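PDB 6SMK: Peptidase_M23 domain-containing protein from Enterococcus faecalis, which probably cleaves peptidoglycan as a zinc-dependent D,L-endopeptidase, this chain being the catalytic M23 domain of the longer prophage-encoded protein EnpA. Local coordinates for residues 44-50 against 86-92; 72-78 against 109-115; 78-84 against 96-102. The protein carries 1 engineered substitution. All coordinates share one frame; numbering follows the deposited sequence.

Contact 1: 44-50 against 86-92; sequences AQYPGLV and MGDKVKA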
# COMPACT_ATOMS: atom_id res chain seq x y z
N ALA A 44 5.93 5.31 -5.84
CA ALA A 44 4.68 5.88 -5.35
C ALA A 44 3.71 6.09 -6.51
O ALA A 44 4.08 6.62 -7.56
CB ALA A 44 4.94 7.21 -4.66
N GLN A 45 2.46 5.67 -6.30
CA GLN A 45 1.45 5.75 -7.35
C GLN A 45 0.89 7.15 -7.52
O GLN A 45 0.59 7.56 -8.65
CB GLN A 45 0.32 4.78 -7.02
CG GLN A 45 0.78 3.35 -7.05
CD GLN A 45 1.51 3.03 -8.31
OE1 GLN A 45 0.93 3.00 -9.40
NE2 GLN A 45 2.81 2.81 -8.18
N TYR A 46 0.75 7.90 -6.44
CA TYR A 46 0.20 9.24 -6.50
C TYR A 46 1.07 10.16 -5.66
O TYR A 46 1.69 9.71 -4.69
CB TYR A 46 -1.26 9.24 -6.01
CG TYR A 46 -2.14 8.40 -6.90
CD1 TYR A 46 -2.31 7.04 -6.67
CD2 TYR A 46 -2.77 8.96 -8.00
CE1 TYR A 46 -3.10 6.27 -7.52
CE2 TYR A 46 -3.56 8.20 -8.84
CZ TYR A 46 -3.72 6.86 -8.60
OH TYR A 46 -4.50 6.12 -9.46
N PRO A 47 1.17 11.43 -6.02
CA PRO A 47 1.95 12.37 -5.21
C PRO A 47 1.23 12.71 -3.92
O PRO A 47 0.00 12.75 -3.87
CB PRO A 47 2.06 13.61 -6.10
CG PRO A 47 0.82 13.57 -6.89
CD PRO A 47 0.55 12.10 -7.17
N GLY A 48 2.01 12.99 -2.89
CA GLY A 48 1.44 13.48 -1.66
C GLY A 48 2.49 13.66 -0.59
O GLY A 48 3.69 13.55 -0.84
N LEU A 49 2.00 13.92 0.62
CA LEU A 49 2.82 14.16 1.80
C LEU A 49 2.93 12.89 2.62
O LEU A 49 1.91 12.25 2.93
CB LEU A 49 2.19 15.27 2.64
CG LEU A 49 2.73 15.49 4.05
CD1 LEU A 49 4.06 16.22 4.00
CD2 LEU A 49 1.72 16.24 4.89
N VAL A 50 4.16 12.51 2.96
CA VAL A 50 4.39 11.38 3.86
C VAL A 50 4.08 11.84 5.27
O VAL A 50 4.77 12.70 5.82
CB VAL A 50 5.83 10.86 3.76
CG1 VAL A 50 6.13 9.94 4.95
CG2 VAL A 50 6.05 10.15 2.43
N MET A 86 9.45 10.84 7.27
CA MET A 86 8.24 11.62 7.49
C MET A 86 8.46 13.09 7.18
O MET A 86 9.49 13.68 7.50
CB MET A 86 7.73 11.47 8.90
CG MET A 86 6.31 11.87 8.85
SD MET A 86 5.77 12.33 10.41
CE MET A 86 4.17 11.65 10.36
N GLY A 87 7.45 13.69 6.55
CA GLY A 87 7.53 15.03 6.05
C GLY A 87 7.87 15.11 4.58
O GLY A 87 7.60 16.15 3.96
N ASP A 88 8.43 14.04 4.03
CA ASP A 88 8.81 14.00 2.62
C ASP A 88 7.61 14.35 1.74
O ASP A 88 6.52 13.80 1.91
CB ASP A 88 9.35 12.61 2.26
CG ASP A 88 10.79 12.38 2.74
OD1 ASP A 88 11.31 13.21 3.53
OD2 ASP A 88 11.41 11.38 2.32
N LYS A 89 7.80 15.31 0.85
CA LYS A 89 6.88 15.51 -0.26
C LYS A 89 7.33 14.59 -1.38
O LYS A 89 8.48 14.68 -1.83
CB LYS A 89 6.87 16.96 -0.72
CG LYS A 89 6.59 17.97 0.37
CD LYS A 89 5.34 18.79 0.04
CE LYS A 89 5.23 20.03 0.91
NZ LYS A 89 4.33 21.06 0.31
N VAL A 90 6.47 13.68 -1.82
CA VAL A 90 6.90 12.71 -2.81
C VAL A 90 6.05 12.85 -4.06
O VAL A 90 4.88 13.25 -4.01
CB VAL A 90 6.86 11.26 -2.28
CG1 VAL A 90 7.57 11.18 -0.94
CG2 VAL A 90 5.45 10.75 -2.19
N LYS A 91 6.67 12.54 -5.20
CA LYS A 91 6.01 12.55 -6.50
C LYS A 91 5.73 11.12 -6.95
O LYS A 91 6.30 10.15 -6.43
CB LYS A 91 6.82 13.27 -7.57
CG LYS A 91 7.81 14.31 -7.06
CD LYS A 91 8.04 15.37 -8.13
CE LYS A 91 9.37 16.09 -7.95
NZ LYS A 91 9.39 17.39 -8.68
N ALA A 92 4.83 11.00 -7.91
CA ALA A 92 4.50 9.69 -8.44
C ALA A 92 5.73 9.10 -9.11
O ALA A 92 6.40 9.75 -9.90
CB ALA A 92 3.33 9.79 -9.41
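Val50 packs against Met86, Asp88 and Val90 where a short antiparallel beta pairing adds strand 89-90 to strand 48-54 of the M23 peptidase sheet. Gly48 and Val90 form a hydrogen-bonded pair, with Gly48 N bonded to Val90 O and Val90 N to Gly48 O. Val50 N then takes Asp88 O at 2.9 Å, and Gly87 N closes the series on Val50 O, also at 2.9 Å. Leu49 and Lys89 form the non-hydrogen-bonded pair between them, their side chains on the face away from Val90.

Val50 can be traced outward from its backbone. CB lies 3.5 Å from Asp88 O, the same oxygen that Val50 N is bonded to. CG1, anti to the backbone N (chi1 165°), reaches along the partner chain to Met86 CA at 3.7 Å. CG2 takes the other direction and meets Val90 CG1 at 3.8 Å, the two valines crossing at about a right angle. Val50 also touches Ile66 of strand 63-69 and Ala84, which places the pairing against the rest of the sheet. Gly87 has a positive phi of 97°, a conformation in which a beta carbon would press on the carbonyl oxygen of Met86. Asp88 turns its carboxylate away from Val50, and OD2 accepts the N-H of Lys85 just upstream.

At the other end the chains are joined by weaker contacts. The methyl of Ala92 rests against Gln45 O, and Ala44 O receives a CA-H contact from Ala92. Pro47 CB lies 3.5 Å from Val90 O and also near Lys91 CA. On the face shared with Lys89, Leu49 CD1 ends 3.5 Å from Gly87 O.

Contact 2: 72-78 against 109-115; sequences LWAMYGH and AVHYELR. Engineered in segment 109-115: Ala109 (natural residue His). With ZN (zinc ion), chain F.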
# COMPACT_ATOMS: atom_id res chain seq x y z
N LEU A 72 -7.82 11.30 1.98
CA LEU A 72 -7.46 10.00 1.45
C LEU A 72 -5.97 9.78 1.62
O LEU A 72 -5.16 10.66 1.28
CB LEU A 72 -7.83 9.89 -0.03
CG LEU A 72 -8.14 8.48 -0.48
CD1 LEU A 72 -9.16 7.87 0.44
CD2 LEU A 72 -8.66 8.53 -1.89
N TRP A 73 -5.61 8.61 2.15
CA TRP A 73 -4.23 8.23 2.40
C TRP A 73 -3.96 6.91 1.69
O TRP A 73 -4.74 5.97 1.81
CB TRP A 73 -3.96 8.07 3.90
CG TRP A 73 -3.84 9.38 4.61
CD1 TRP A 73 -2.69 9.95 5.08
CD2 TRP A 73 -4.90 10.27 4.96
NE1 TRP A 73 -2.97 11.15 5.68
CE2 TRP A 73 -4.32 11.37 5.62
CE3 TRP A 73 -6.29 10.25 4.77
CZ2 TRP A 73 -5.08 12.44 6.08
CZ3 TRP A 73 -7.04 11.32 5.22
CH2 TRP A 73 -6.44 12.39 5.88
N ALA A 74 -2.85 6.86 0.95
CA ALA A 74 -2.39 5.64 0.31
C ALA A 74 -1.33 4.99 1.19
O ALA A 74 -0.36 5.65 1.58
CB ALA A 74 -1.83 5.92 -1.09
N MET A 75 -1.52 3.72 1.51
CA MET A 75 -0.61 2.97 2.36
C MET A 75 0.13 1.92 1.53
O MET A 75 -0.50 1.20 0.74
CB MET A 75 -1.36 2.29 3.50
CG MET A 75 -2.51 3.11 4.07
SD MET A 75 -1.91 4.58 4.92
CE MET A 75 -0.81 3.88 6.15
N TYR A 76 1.44 1.84 1.70
CA TYR A 76 2.27 0.85 1.02
C TYR A 76 2.96 0.00 2.07
O TYR A 76 3.79 0.51 2.83
CB TYR A 76 3.32 1.53 0.13
CG TYR A 76 2.82 2.53 -0.88
CD1 TYR A 76 2.36 3.78 -0.49
CD2 TYR A 76 2.83 2.24 -2.23
CE1 TYR A 76 1.91 4.70 -1.41
CE2 TYR A 76 2.39 3.15 -3.16
CZ TYR A 76 1.94 4.37 -2.75
OH TYR A 76 1.50 5.27 -3.70
N GLY A 77 2.64 -1.30 2.10
CA GLY A 77 3.00 -2.15 3.21
C GLY A 77 3.89 -3.33 2.86
O GLY A 77 4.23 -3.58 1.70
N HIS A 78 4.26 -4.07 3.92
CA HIS A 78 5.10 -5.28 3.83
C HIS A 78 6.46 -4.96 3.21
O HIS A 78 6.97 -5.71 2.39
CB HIS A 78 4.41 -6.39 3.03
CG HIS A 78 3.04 -6.76 3.51
ND1 HIS A 78 2.77 -7.09 4.82
CD2 HIS A 78 1.87 -6.88 2.84
CE1 HIS A 78 1.49 -7.39 4.94
NE2 HIS A 78 0.91 -7.27 3.76
N ALA A 109 5.63 -9.30 -1.42
CA ALA A 109 4.60 -8.54 -2.12
C ALA A 109 4.49 -7.17 -1.46
O ALA A 109 5.02 -6.94 -0.37
CB ALA A 109 3.24 -9.22 -2.11
N VAL A 110 3.78 -6.28 -2.13
CA VAL A 110 3.49 -4.97 -1.59
C VAL A 110 1.98 -4.82 -1.51
O VAL A 110 1.26 -5.18 -2.45
CB VAL A 110 4.10 -3.83 -2.42
CG1 VAL A 110 3.71 -3.97 -3.87
CG2 VAL A 110 3.65 -2.53 -1.86
N HIS A 111 1.52 -4.32 -0.38
CA HIS A 111 0.11 -4.20 -0.09
C HIS A 111 -0.24 -2.73 -0.22
O HIS A 111 0.29 -1.89 0.52
CB HIS A 111 -0.17 -4.75 1.31
CG HIS A 111 -1.57 -4.56 1.78
ND1 HIS A 111 -2.50 -5.57 1.77
CD2 HIS A 111 -2.20 -3.48 2.30
CE1 HIS A 111 -3.64 -5.12 2.25
NE2 HIS A 111 -3.48 -3.86 2.58
N TYR A 112 -1.09 -2.41 -1.18
CA TYR A 112 -1.53 -1.05 -1.43
C TYR A 112 -2.93 -0.88 -0.85
O TYR A 112 -3.86 -1.58 -1.28
CB TYR A 112 -1.51 -0.76 -2.94
CG TYR A 112 -1.98 0.60 -3.38
CD1 TYR A 112 -1.07 1.64 -3.59
CD2 TYR A 112 -3.32 0.85 -3.65
CE1 TYR A 112 -1.48 2.88 -4.03
CE2 TYR A 112 -3.75 2.08 -4.10
CZ TYR A 112 -2.83 3.10 -4.28
OH TYR A 112 -3.26 4.33 -4.72
N GLU A 113 -3.07 0.00 0.13
CA GLU A 113 -4.32 0.21 0.84
C GLU A 113 -4.73 1.67 0.74
O GLU A 113 -3.89 2.57 0.84
CB GLU A 113 -4.21 -0.21 2.31
CG GLU A 113 -5.49 -0.03 3.10
CD GLU A 113 -5.49 -0.82 4.39
OE1 GLU A 113 -4.93 -1.93 4.40
OE2 GLU A 113 -6.05 -0.32 5.40
N LEU A 114 -6.02 1.90 0.55
CA LEU A 114 -6.57 3.25 0.47
C LEU A 114 -7.41 3.51 1.72
O LEU A 114 -8.39 2.79 1.98
CB LEU A 114 -7.40 3.42 -0.80
CG LEU A 114 -7.21 4.74 -1.52
CD1 LEU A 114 -5.74 5.10 -1.53
CD2 LEU A 114 -7.73 4.63 -2.93
N ARG A 115 -7.03 4.52 2.50
CA ARG A 115 -7.70 4.86 3.75
C ARG A 115 -8.29 6.26 3.68
O ARG A 115 -7.62 7.20 3.23
CB ARG A 115 -6.76 4.76 4.96
CG ARG A 115 -6.65 3.36 5.55
CD ARG A 115 -5.47 3.23 6.50
NE ARG A 115 -5.11 1.83 6.70
CZ ARG A 115 -4.07 1.40 7.41
NH1 ARG A 115 -3.25 2.26 8.02
NH2 ARG A 115 -3.84 0.10 7.52
ZN ZN F . -2.61 -7.56 1.71
O HOH W 1 -0.93 -8.83 2.68
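Trp73, Met75 and Gly77 face Arg115, Glu113 and His111 across two antiparallel strands, 72-77 and 109-115, whose axes run 4.6 Å apart at 162°. Paired N-H and C=O groups join Trp73 to Arg115 and Met75 to Glu113; at Gly77 and His111 the pairing loosens. On one face Tyr112 turns a ring edge to the face of Tyr76, planes 85° apart, while the Tyr76 hydroxyl bonds Gln45 N and that of Tyr112 bonds Phe4 O.

The opposite face carries the metal site of the M23 fold. His111 ND1 binds the zinc ion at 2.0 Å, and His29 and Asp33 complete the protein ligands. Position 109, two residues before His111, is an engineered alanine replacing the natural histidine. Behind the metal, His111 NE2 donates to the anti lone pair of Glu113 OE1 at 3.0 Å, so the ring is held at both nitrogens, by metal and by carboxylate; Thr30 OG1 also bonds that oxygen. In a salt bridge, Arg115 NE meets Glu113 OE2 from above the carboxylate plane at 2.7 Å. Met75, bent at chi2 and chi3, crosses Arg115 and lays CG over one guanidinium face, toward its rim, with CE 3.5 Å from Arg115 NH1. His78, bonded through ND1 to Ser102 O, turns NE2 to a water at 2.6 Å, and that water is itself a zinc ligand.

Contact 3: 78-84 against 96-102; sequences HMSRIRA and VGDVGSS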
# COMPACT_ATOMS: atom_id res chain seq x y z
N HIS A 78 4.26 -4.07 3.92
CA HIS A 78 5.10 -5.28 3.83
C HIS A 78 6.46 -4.96 3.21
O HIS A 78 6.97 -5.71 2.39
CB HIS A 78 4.41 -6.39 3.03
CG HIS A 78 3.04 -6.76 3.51
ND1 HIS A 78 2.77 -7.09 4.82
CD2 HIS A 78 1.87 -6.88 2.84
CE1 HIS A 78 1.49 -7.39 4.94
NE2 HIS A 78 0.91 -7.27 3.76
N MET A 79 7.03 -3.82 3.56
CA MET A 79 8.30 -3.42 2.96
C MET A 79 9.45 -4.14 3.64
O MET A 79 9.39 -4.46 4.83
CB MET A 79 8.53 -1.92 3.08
CG MET A 79 7.53 -1.09 2.32
SD MET A 79 7.93 0.65 2.40
CE MET A 79 6.62 1.29 1.39
N SER A 80 10.51 -4.39 2.88
CA SER A 80 11.73 -4.88 3.51
C SER A 80 12.65 -3.76 3.90
O SER A 80 13.53 -3.95 4.75
CB SER A 80 12.46 -5.86 2.59
OG SER A 80 12.94 -5.20 1.44
N ARG A 81 12.47 -2.58 3.31
CA ARG A 81 13.20 -1.39 3.70
C ARG A 81 12.33 -0.19 3.38
O ARG A 81 11.74 -0.11 2.30
CB ARG A 81 14.54 -1.27 2.97
CG ARG A 81 15.32 -0.03 3.38
CD ARG A 81 16.54 0.20 2.52
NE ARG A 81 17.35 1.31 3.01
CZ ARG A 81 18.54 1.63 2.52
NH1 ARG A 81 19.07 0.92 1.53
NH2 ARG A 81 19.21 2.65 3.04
N ILE A 82 12.23 0.74 4.33
CA ILE A 82 11.53 1.99 4.10
C ILE A 82 12.53 3.03 3.61
O ILE A 82 13.65 3.13 4.13
CB ILE A 82 10.84 2.47 5.37
CG1 ILE A 82 9.97 1.35 5.94
CG2 ILE A 82 10.02 3.71 5.05
CD1 ILE A 82 9.09 1.78 7.11
N ARG A 83 12.13 3.79 2.59
CA ARG A 83 13.01 4.79 2.00
C ARG A 83 12.44 6.20 2.05
O ARG A 83 13.15 7.15 1.70
CB ARG A 83 13.34 4.43 0.54
CG ARG A 83 14.15 3.15 0.39
CD ARG A 83 14.75 3.01 -1.00
NE ARG A 83 15.57 1.82 -1.13
CZ ARG A 83 16.86 1.76 -0.81
NH1 ARG A 83 17.47 2.85 -0.36
NH2 ARG A 83 17.52 0.63 -0.94
N ALA A 84 11.19 6.37 2.48
CA ALA A 84 10.66 7.71 2.72
C ALA A 84 10.78 8.05 4.19
O ALA A 84 10.67 7.19 5.07
CB ALA A 84 9.19 7.81 2.30
N VAL A 96 9.52 4.82 -2.70
CA VAL A 96 9.24 5.01 -1.27
C VAL A 96 9.75 3.87 -0.39
O VAL A 96 9.74 4.01 0.84
CB VAL A 96 7.73 5.19 -1.02
CG1 VAL A 96 7.18 6.27 -1.93
CG2 VAL A 96 6.97 3.88 -1.25
N GLY A 97 10.19 2.76 -0.97
CA GLY A 97 10.58 1.60 -0.19
C GLY A 97 10.97 0.46 -1.11
O GLY A 97 11.04 0.62 -2.34
N ASP A 98 11.25 -0.69 -0.49
CA ASP A 98 11.61 -1.92 -1.18
C ASP A 98 10.63 -3.02 -0.78
O ASP A 98 10.23 -3.11 0.39
CB ASP A 98 13.05 -2.38 -0.86
CG ASP A 98 14.11 -1.37 -1.30
OD1 ASP A 98 13.81 -0.48 -2.13
OD2 ASP A 98 15.27 -1.48 -0.83
N VAL A 99 10.24 -3.86 -1.74
CA VAL A 99 9.31 -4.95 -1.44
C VAL A 99 9.88 -5.82 -0.32
O VAL A 99 11.08 -6.08 -0.26
CB VAL A 99 9.02 -5.79 -2.69
CG1 VAL A 99 8.35 -7.13 -2.31
CG2 VAL A 99 8.19 -5.03 -3.70
N GLY A 100 9.00 -6.26 0.57
CA GLY A 100 9.42 -7.25 1.54
C GLY A 100 8.34 -8.26 1.86
O GLY A 100 7.40 -8.47 1.08
N SER A 101 8.48 -8.90 3.00
CA SER A 101 7.41 -9.74 3.52
C SER A 101 7.16 -9.41 4.98
O SER A 101 6.73 -10.27 5.75
CB SER A 101 7.73 -11.23 3.33
OG SER A 101 9.11 -11.46 3.46
N SER A 102 7.42 -8.15 5.35
CA SER A 102 7.34 -7.72 6.74
C SER A 102 5.91 -7.80 7.24
O SER A 102 4.95 -7.59 6.50
CB SER A 102 7.85 -6.29 6.93
OG SER A 102 7.44 -5.44 5.88
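Arg83 and Asp98 cross at a slant, their guanidinium and carboxylate planes 52° apart, in a side-on salt bridge. Arg83 NE meets Asp98 OD1 at 3.1 Å, with the oxygen in the guanidinium plane, and NH2 reaches the syn lone pair of OD2 at 3.1 Å. Extended Arg81 runs beside Asp98, pointing the same way, and places its CD over the centre of one face of the Arg83 guanidinium. The backbone brings these groups together: Asp98 N bonds Arg81 O, and Arg83 N bonds Val96 O.

Met79, a straight chain (chi2 -176°), crosses the Val96 side chain at about a right angle, Met79 CE 3.7 Å from Val96 CG2. Ser80 OG, between its backbone N and carbonyl carbon (chi1 66°), donates to Val99 O from above the carbonyl plane at 2.7 Å, while Ser80 N bonds Asp98 O. Ser102 O lies at the edge of the His78 ring, whose ND1 stands 2.8 Å straight off that C=O.

Around this corner of the M23 sheet, Met79 and Ile82 touch Val64 of strand 63-69, and strand 95-99 pairs on its other side with strand 41-43, where Val96 touches Ile42.

In the fold
From the N terminus, 44-50 comes first, entering strand 48-54, and contact 1 closes its loop only at 86-92. Before that, strand 72-82 supplies 72-78 and 78-84, which open contacts 2 and 3. Contact 3 closes at 96-102 and contact 2 at 109-115, so contact 3 nests inside the loop of contact 2 and shares His78 with it, while contact 1 crosses both. Together they tie strand 72-82 to strands 95-99 and 109-116, and strand 89-90 to strand 48-54. Contact 1 touches its neighbours through Tyr46 on Tyr112 and Ala44 on Val96; Ala109 N and Gly100 O join contacts 2 and 3.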